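Local coordinates for protein carbonic anhydrase (Neosartorya fumigata, PDB 6LAC) that probably catalyses the reversible hydration of carbon dioxide to hydrogencarbonate as a zinc-dependent carbonic anhydrase of the beta class, at residues G46-A49 against D50-F53; L72-A75 against L76-K80; D112-R115 against S116-R120; E141-H144 against S145-S149. The protein carries 1 engineered substitution. One frame throughout, in Å; residues are numbered along the deposited sequence.

The four contacts follow one another along the chain without nesting or crossing, each a local turn rather than a bridge between distant parts. Contact 1 closes the loop between strands 29-34 and 52-57. Contact 2 comes at the far end of the next helix, 66-77, and returns to contact 1, since Leu79 and Tyr74 pack on Phe53; both also touch the second subunit. Contact 3, across the chain's centre from these two, joins helix 107-117 to helix 119-123. Contact 4 ends helix 127-148 and links the two sides: Glu141 meets His118 and Leu114 of contact 3, while Leu146 and Ser149 rest on Leu72 of contact 2.

Contact 1: G46-A49 against D50-F53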
# COMPACT_ATOMS: atom_id res chain seq x y z
N GLY A 46 2.07 4.62 -16.70
CA GLY A 46 3.08 5.33 -17.52
C GLY A 46 4.45 5.36 -16.87
O GLY A 46 5.31 6.13 -17.33
N LEU A 47 4.67 4.62 -15.77
CA LEU A 47 5.93 4.65 -15.00
C LEU A 47 6.57 3.28 -15.02
O LEU A 47 5.90 2.28 -14.76
CB LEU A 47 5.63 5.03 -13.55
CG LEU A 47 5.17 6.46 -13.28
CD1 LEU A 47 4.62 6.63 -11.87
CD2 LEU A 47 6.30 7.43 -13.54
N PRO A 48 7.89 3.19 -15.16
CA PRO A 48 8.59 1.96 -14.84
C PRO A 48 8.50 1.68 -13.33
O PRO A 48 8.33 2.62 -12.57
CB PRO A 48 10.04 2.21 -15.26
CG PRO A 48 10.17 3.69 -15.27
CD PRO A 48 8.80 4.30 -15.48
N ALA A 49 8.59 0.42 -12.94
CA ALA A 49 8.41 -0.01 -11.53
C ALA A 49 9.36 0.76 -10.62
O ALA A 49 8.99 1.05 -9.46
CB ALA A 49 8.62 -1.50 -11.44
N ASP A 50 10.58 1.03 -11.07
CA ASP A 50 11.58 1.64 -10.17
C ASP A 50 11.30 3.14 -9.94
O ASP A 50 11.95 3.69 -9.05
CB ASP A 50 13.02 1.40 -10.68
CG ASP A 50 13.40 1.99 -12.01
OD1 ASP A 50 12.60 2.73 -12.62
OD2 ASP A 50 14.53 1.68 -12.47
N GLU A 51 10.34 3.73 -10.65
CA GLU A 51 9.98 5.14 -10.43
C GLU A 51 8.76 5.24 -9.51
O GLU A 51 8.24 6.33 -9.29
CB GLU A 51 9.72 5.83 -11.77
CG GLU A 51 11.01 5.97 -12.58
CD GLU A 51 10.84 6.74 -13.88
OE1 GLU A 51 9.81 7.39 -14.14
OE2 GLU A 51 11.81 6.62 -14.70
N ILE A 52 8.21 4.12 -9.09
CA ILE A 52 6.97 4.12 -8.28
C ILE A 52 7.33 3.94 -6.80
O ILE A 52 7.99 2.97 -6.46
CB ILE A 52 5.97 3.06 -8.77
CG1 ILE A 52 5.61 3.24 -10.26
CG2 ILE A 52 4.70 3.06 -7.89
CD1 ILE A 52 4.70 2.13 -10.84
N PHE A 53 6.87 4.85 -5.97
CA PHE A 53 6.92 4.73 -4.52
C PHE A 53 5.45 4.59 -4.13
O PHE A 53 4.69 5.55 -4.23
CB PHE A 53 7.63 5.95 -3.93
CG PHE A 53 7.74 5.89 -2.44
CD1 PHE A 53 8.69 5.07 -1.86
CD2 PHE A 53 6.92 6.64 -1.64
CE1 PHE A 53 8.75 4.99 -0.48
CE2 PHE A 53 6.98 6.53 -0.25
CZ PHE A 53 7.90 5.70 0.31
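A 3-10 turn carries Pro48 and Ala49 round to Glu51 and Ile52 and so starts strand 52-57, the outermost strand on one side of the sheet of this chain. Its signature is a pair of bonds, each spanning three residues: Glu51 N donates a hydrogen bond to Pro48 O at 3.0 Å, and Ile52 N one to Ala49 O at 3.2 Å.

Glu51 and Ile52 meet the side chains of Leu47 and Pro48. In Glu51, CG lies opposite the carbonyl carbon (chi1 -68°) and the rest of the chain is extended, which brings the carboxylate obliquely over the CG-CD side of the Pro48 pyrrolidine, with Glu51 OE2 3.4 Å from Pro48 CG and Glu51 OE1 3.5 Å from Pro48 CD. The same Glu51 OE1 lies 3.6 Å from the methyl CD2 of Leu47. The carboxylate has its polar partners beyond the turn: OE2 pairs with Arg22 in a salt bridge and accepts a hydrogen bond from Gly26 N. Leu47 reaches Ile52 as well, its CB 3.7 Å from Ile52 CG1, and that methylene also sits 3.6 Å from Pro48 O.

Around the turn, Leu47 and Ile52 both bear on Trp31 of strand 29-34, and the backbone of Glu51 bonds to Val29 as the parallel pairing with that strand begins. Ala49 packs on the engineered Ala39 of the second subunit, whereas Phe53 turns its ring to Leu30, Leu79 and Tyr74, between strand 29-34 and the end of helix 66-77.

Contact 2: L72-A75 against L76-K80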
# COMPACT_ATOMS: atom_id res chain seq x y z
N LEU A 72 3.64 10.60 3.45
CA LEU A 72 3.74 11.87 2.72
C LEU A 72 5.05 12.57 3.10
O LEU A 72 5.82 13.04 2.18
CB LEU A 72 2.51 12.74 2.99
CG LEU A 72 2.51 14.10 2.30
CD1 LEU A 72 2.39 13.91 0.80
CD2 LEU A 72 1.41 15.01 2.82
N GLY A 73 5.37 12.63 4.40
CA GLY A 73 6.60 13.29 4.87
C GLY A 73 7.84 12.62 4.33
O GLY A 73 8.75 13.30 3.86
N TYR A 74 7.92 11.30 4.33
CA TYR A 74 9.09 10.61 3.78
C TYR A 74 9.23 10.92 2.28
O TYR A 74 10.31 11.19 1.73
CB TYR A 74 8.97 9.10 4.02
CG TYR A 74 10.14 8.29 3.54
CD1 TYR A 74 11.33 8.26 4.26
CD2 TYR A 74 10.09 7.55 2.38
CE1 TYR A 74 12.40 7.48 3.85
CE2 TYR A 74 11.15 6.78 1.95
CZ TYR A 74 12.29 6.72 2.72
OH TYR A 74 13.28 5.98 2.21
N ALA A 75 8.11 10.81 1.56
CA ALA A 75 8.09 11.10 0.11
C ALA A 75 8.64 12.51 -0.19
O ALA A 75 9.51 12.63 -1.07
CB ALA A 75 6.70 10.92 -0.40
N LEU A 76 8.16 13.51 0.52
CA LEU A 76 8.56 14.91 0.19
C LEU A 76 9.94 15.20 0.75
O LEU A 76 10.73 15.85 0.04
CB LEU A 76 7.58 15.92 0.77
CG LEU A 76 6.15 15.77 0.28
CD1 LEU A 76 5.22 16.72 1.03
CD2 LEU A 76 6.04 15.99 -1.22
N ASP A 77 10.23 14.75 1.96
CA ASP A 77 11.46 15.17 2.72
C ASP A 77 12.66 14.28 2.38
O ASP A 77 13.80 14.82 2.25
CB ASP A 77 11.19 15.20 4.23
CG ASP A 77 10.09 16.13 4.73
OD1 ASP A 77 9.72 17.09 4.02
OD2 ASP A 77 9.57 15.87 5.84
N SER A 78 12.51 12.96 2.31
CA SER A 78 13.60 12.01 2.04
C SER A 78 13.78 11.82 0.54
O SER A 78 14.89 11.82 0.07
CB SER A 78 13.37 10.69 2.71
OG SER A 78 13.38 10.86 4.11
N LEU A 79 12.69 11.58 -0.21
CA LEU A 79 12.80 11.19 -1.62
C LEU A 79 12.68 12.42 -2.52
O LEU A 79 12.87 12.27 -3.71
CB LEU A 79 11.73 10.14 -1.95
CG LEU A 79 11.78 8.87 -1.11
CD1 LEU A 79 10.79 7.85 -1.62
CD2 LEU A 79 13.15 8.23 -1.06
N LYS A 80 12.27 13.56 -1.99
CA LYS A 80 12.16 14.81 -2.79
C LYS A 80 11.20 14.61 -3.95
O LYS A 80 11.41 15.07 -5.08
CB LYS A 80 13.53 15.26 -3.33
CG LYS A 80 14.60 15.40 -2.25
CD LYS A 80 14.16 16.31 -1.14
CE LYS A 80 15.31 16.89 -0.35
NZ LYS A 80 16.05 15.82 0.37
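With CG trans to its backbone N (chi1 -178°), Tyr74 swings its ring forward along helix 66-77, where Ser78 and Leu79 wait one turn later. The helix backbone sets Ser78 CB over the ring, and a chi1 of -64° brings Ser78 OG to within 3.3 Å of Tyr74 CD1. The result is a CH-pi contact near the C-terminal end of the helix: Ser78 CB lies 3.9 Å from the centroid of the Tyr74 ring, 27° off its normal. The polar partner of Ser78 OG, however, is Asn100 of the second subunit. On the same side of the ring plane, Leu79 CD1 approaches Tyr74 CE2 obliquely at 3.7 Å, while Ile94 of the second subunit also packs on this tyrosine.

The backbone records the change of winding. Leu76 N and Asp77 N make regular helical bonds to Leu72 O and Gly73 O, yet Tyr74 O accepts two hydrogen bonds, from Ser78 N at 2.9 Å and from Leu79 N at 3.1 Å, the second span being one residue longer. Lys80 then leaves the helix with positive phi. On another side of the helix, Leu72 CG meets Leu76 CD1 at 4.0 Å. Lys80 curls back, and its NZ bonds to Asp77 O at 3.1 Å.

Contact 3: D112-R115 against S116-R120; sequences DTLR and STHRR
Ser116 N bonds to Asp112 O at 2.9 Å, Thr117 N to Thr113 O at 2.8 Å and His118 N to Leu114 O at 3.0 Å, a regular alpha-helical run that stops there. His118 leaves helical angles, with a psi of 27°, and Arg119 N, though near Arg115 O, is too poorly aligned to continue the series.

Thr117 adds a side-chain bond to the backbone one: its OG1 reaches Thr113 O at 2.7 Å from the opposite face of the carbonyl plane to Thr117 N, so this oxygen is gripped twice. Ser116 OG stands about equally close to Asp112 O and Thr113 O.

These hydroxyls lie in the last turn of helix 107-117, just before the break at which His118 occupies the N-cap position of helix 119-123. The His118 ring presents its edge to Leu114 O, with CD2 at 3.4 Å, and the same His118 CD2 touches Leu114 CD2 at 3.9 Å; its NE2 is hydrogen-bonded to Glu141 of helix 127-148. Farther back, Arg115 NH2 forms a salt bridge with Asp112 OD1 at 3.3 Å, in the guanidinium plane but 37° above that of the carboxylate, while Arg115 NH1 bonds to Gly97 O.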
# COMPACT_ATOMS: atom_id res chain seq x y z
N ASP A 112 -19.26 8.56 3.95
CA ASP A 112 -20.58 9.11 4.35
C ASP A 112 -20.65 10.54 3.82
O ASP A 112 -21.71 10.93 3.24
CB ASP A 112 -20.84 8.92 5.85
CG ASP A 112 -21.23 7.50 6.25
OD1 ASP A 112 -21.63 6.70 5.36
OD2 ASP A 112 -21.13 7.20 7.44
N THR A 113 -19.64 11.35 4.08
CA THR A 113 -19.60 12.72 3.59
C THR A 113 -19.66 12.81 2.06
O THR A 113 -20.33 13.69 1.55
CB THR A 113 -18.40 13.46 4.14
OG1 THR A 113 -18.70 13.66 5.52
CG2 THR A 113 -18.14 14.77 3.45
N LEU A 114 -18.95 11.95 1.31
CA LEU A 114 -19.10 11.95 -0.16
C LEU A 114 -20.55 11.75 -0.52
O LEU A 114 -21.05 12.40 -1.41
CB LEU A 114 -18.30 10.83 -0.83
CG LEU A 114 -16.83 11.07 -1.00
CD1 LEU A 114 -16.22 9.80 -1.59
CD2 LEU A 114 -16.58 12.29 -1.89
N ARG A 115 -21.15 10.71 0.05
CA ARG A 115 -22.52 10.31 -0.32
C ARG A 115 -23.48 11.47 -0.02
O ARG A 115 -24.41 11.65 -0.79
CB ARG A 115 -22.92 9.01 0.37
CG ARG A 115 -22.16 7.80 -0.17
CD ARG A 115 -22.67 6.41 0.18
NE ARG A 115 -22.00 6.04 1.39
CZ ARG A 115 -21.07 5.10 1.61
NH1 ARG A 115 -20.71 4.27 0.63
NH2 ARG A 115 -20.50 4.97 2.81
N SER A 116 -23.32 12.16 1.12
CA SER A 116 -24.25 13.26 1.49
C SER A 116 -23.96 14.50 0.65
O SER A 116 -24.90 15.10 0.11
CB SER A 116 -24.21 13.54 2.97
OG SER A 116 -22.92 13.91 3.41
N THR A 117 -22.68 14.88 0.49
CA THR A 117 -22.28 16.07 -0.31
C THR A 117 -22.80 15.90 -1.74
O THR A 117 -23.33 16.87 -2.32
CB THR A 117 -20.77 16.28 -0.24
OG1 THR A 117 -20.42 16.39 1.14
CG2 THR A 117 -20.29 17.45 -1.06
N HIS A 118 -22.65 14.71 -2.34
CA HIS A 118 -22.96 14.46 -3.77
C HIS A 118 -24.24 13.66 -3.97
O HIS A 118 -24.35 13.03 -4.99
CB HIS A 118 -21.72 13.83 -4.44
CG HIS A 118 -20.49 14.65 -4.30
ND1 HIS A 118 -20.31 15.87 -4.95
CD2 HIS A 118 -19.40 14.49 -3.51
CE1 HIS A 118 -19.13 16.37 -4.63
NE2 HIS A 118 -18.56 15.56 -3.71
N ARG A 119 -25.17 13.75 -3.03
CA ARG A 119 -26.41 12.93 -3.01
C ARG A 119 -27.19 13.09 -4.33
O ARG A 119 -27.68 12.12 -4.84
CB ARG A 119 -27.27 13.27 -1.79
CG ARG A 119 -28.45 12.32 -1.60
CD ARG A 119 -29.15 12.50 -0.26
NE ARG A 119 -29.92 13.74 -0.19
CZ ARG A 119 -30.73 14.09 0.81
NH1 ARG A 119 -30.89 13.30 1.87
NH2 ARG A 119 -31.38 15.24 0.76
N ARG A 120 -27.36 14.33 -4.82
CA ARG A 120 -28.20 14.57 -6.03
C ARG A 120 -27.51 13.99 -7.26
O ARG A 120 -28.19 13.40 -8.09
CB ARG A 120 -28.49 16.05 -6.21
CG ARG A 120 -29.33 16.65 -5.09
CD ARG A 120 -30.17 17.80 -5.63
NE ARG A 120 -31.13 18.30 -4.65
CZ ARG A 120 -30.83 19.13 -3.66
NH1 ARG A 120 -29.59 19.58 -3.53
NH2 ARG A 120 -31.77 19.53 -2.81

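Contact 4: E141-H144 against S145-S149; sequences EQVH and SLRQS
Arg147 runs alongside Val143, one turn earlier in helix 127-148. From the backbone outward, its CB lies 3.6 Å from His144 O and its CG passes Val143 O at 3.3 Å. From CG to NE the chain is extended, pointing the same way as the valine, and the guanidinium comes to rest with one face on a methyl: Val143 CG1 sits above the centre of the group, 3.4 Å from Arg147 CZ. Val143 presents this methyl because CG1 is trans to its backbone N (chi1 168°). At the tip the nitrogens divide. NH2 bonds to Ile163 O of strand 162-169, tying helix to sheet, and NH1 makes a weak bond to a water in the guanidinium plane.

That water also lies 3.0 Å from His144 ND1, a bridge that is weak on the arginine side. Gln148 lies over a face of the imidazole, its CG 4.2 Å from the centroid of the His144 ring; the modelled place of its amide oxygen is doubtful. The helix ends at Ser149, whose OG bonds to Leu146 O at 2.7 Å and caps Ala152 N at the start of helix 150-157. The guanidinium thus has a greasy face and a polar rim, packing on carbon while NH2 bonds to a backbone oxygen and NH1 weakly to water, and its positive charge would probably disfavour a second proton on the nearby imidazole.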
# COMPACT_ATOMS: atom_id res chain seq x y z
N GLU A 141 -12.02 14.24 -4.28
CA GLU A 141 -11.98 14.79 -2.90
C GLU A 141 -10.67 14.42 -2.25
O GLU A 141 -10.12 15.26 -1.50
CB GLU A 141 -13.22 14.33 -2.14
CG GLU A 141 -14.49 14.89 -2.76
CD GLU A 141 -14.98 16.25 -2.31
OE1 GLU A 141 -14.13 17.14 -2.02
OE2 GLU A 141 -16.24 16.42 -2.23
N GLN A 142 -10.09 13.27 -2.50
CA GLN A 142 -8.77 12.98 -1.91
C GLN A 142 -7.69 13.91 -2.48
O GLN A 142 -6.82 14.32 -1.75
CB GLN A 142 -8.38 11.52 -2.15
CG GLN A 142 -9.26 10.53 -1.39
CD GLN A 142 -9.16 10.71 0.09
OE1 GLN A 142 -8.09 10.84 0.64
NE2 GLN A 142 -10.29 10.69 0.79
N VAL A 143 -7.72 14.18 -3.77
CA VAL A 143 -6.75 15.15 -4.34
C VAL A 143 -6.89 16.54 -3.68
O VAL A 143 -5.88 17.08 -3.23
CB VAL A 143 -6.94 15.21 -5.85
CG1 VAL A 143 -6.17 16.40 -6.43
CG2 VAL A 143 -6.54 13.90 -6.49
N HIS A 144 -8.13 16.99 -3.56
CA HIS A 144 -8.36 18.35 -3.00
C HIS A 144 -7.92 18.36 -1.54
O HIS A 144 -7.20 19.27 -1.09
CB HIS A 144 -9.82 18.73 -3.14
CG HIS A 144 -10.16 19.97 -2.40
ND1 HIS A 144 -9.74 21.21 -2.87
CD2 HIS A 144 -10.77 20.18 -1.22
CE1 HIS A 144 -10.12 22.15 -2.01
NE2 HIS A 144 -10.76 21.54 -0.99
N SER A 145 -8.27 17.36 -0.78
CA SER A 145 -7.95 17.25 0.65
C SER A 145 -6.44 17.21 0.81
O SER A 145 -5.90 17.92 1.69
CB SER A 145 -8.59 16.04 1.28
OG SER A 145 -8.16 15.93 2.61
N LEU A 146 -5.73 16.43 -0.01
CA LEU A 146 -4.28 16.30 0.14
C LEU A 146 -3.61 17.64 -0.20
O LEU A 146 -2.63 17.99 0.46
CB LEU A 146 -3.77 15.14 -0.71
CG LEU A 146 -2.35 14.73 -0.36
CD1 LEU A 146 -2.22 14.34 1.11
CD2 LEU A 146 -1.93 13.60 -1.29
N ARG A 147 -4.10 18.39 -1.16
CA ARG A 147 -3.50 19.72 -1.47
C ARG A 147 -3.66 20.67 -0.27
O ARG A 147 -2.84 21.62 -0.11
CB ARG A 147 -4.17 20.34 -2.68
CG ARG A 147 -3.90 19.63 -3.99
CD ARG A 147 -4.39 20.45 -5.18
NE ARG A 147 -4.17 19.80 -6.43
CZ ARG A 147 -5.07 19.50 -7.33
NH1 ARG A 147 -6.31 19.95 -7.18
NH2 ARG A 147 -4.75 18.87 -8.42
N GLN A 148 -4.66 20.49 0.56
CA GLN A 148 -4.93 21.45 1.67
C GLN A 148 -4.08 21.08 2.88
O GLN A 148 -3.92 21.87 3.86
CB GLN A 148 -6.44 21.49 1.87
CG GLN A 148 -7.09 22.11 0.64
CD GLN A 148 -8.47 22.55 1.03
OE1 GLN A 148 -9.42 21.77 0.98
NE2 GLN A 148 -8.56 23.79 1.51
N SER A 149 -3.46 19.91 2.87
CA SER A 149 -2.52 19.57 3.95
C SER A 149 -1.41 20.61 4.06
O SER A 149 -0.97 21.16 3.01
CB SER A 149 -1.97 18.18 3.76
OG SER A 149 -1.03 18.13 2.69
O HOH W 1 -7.37 21.93 -4.54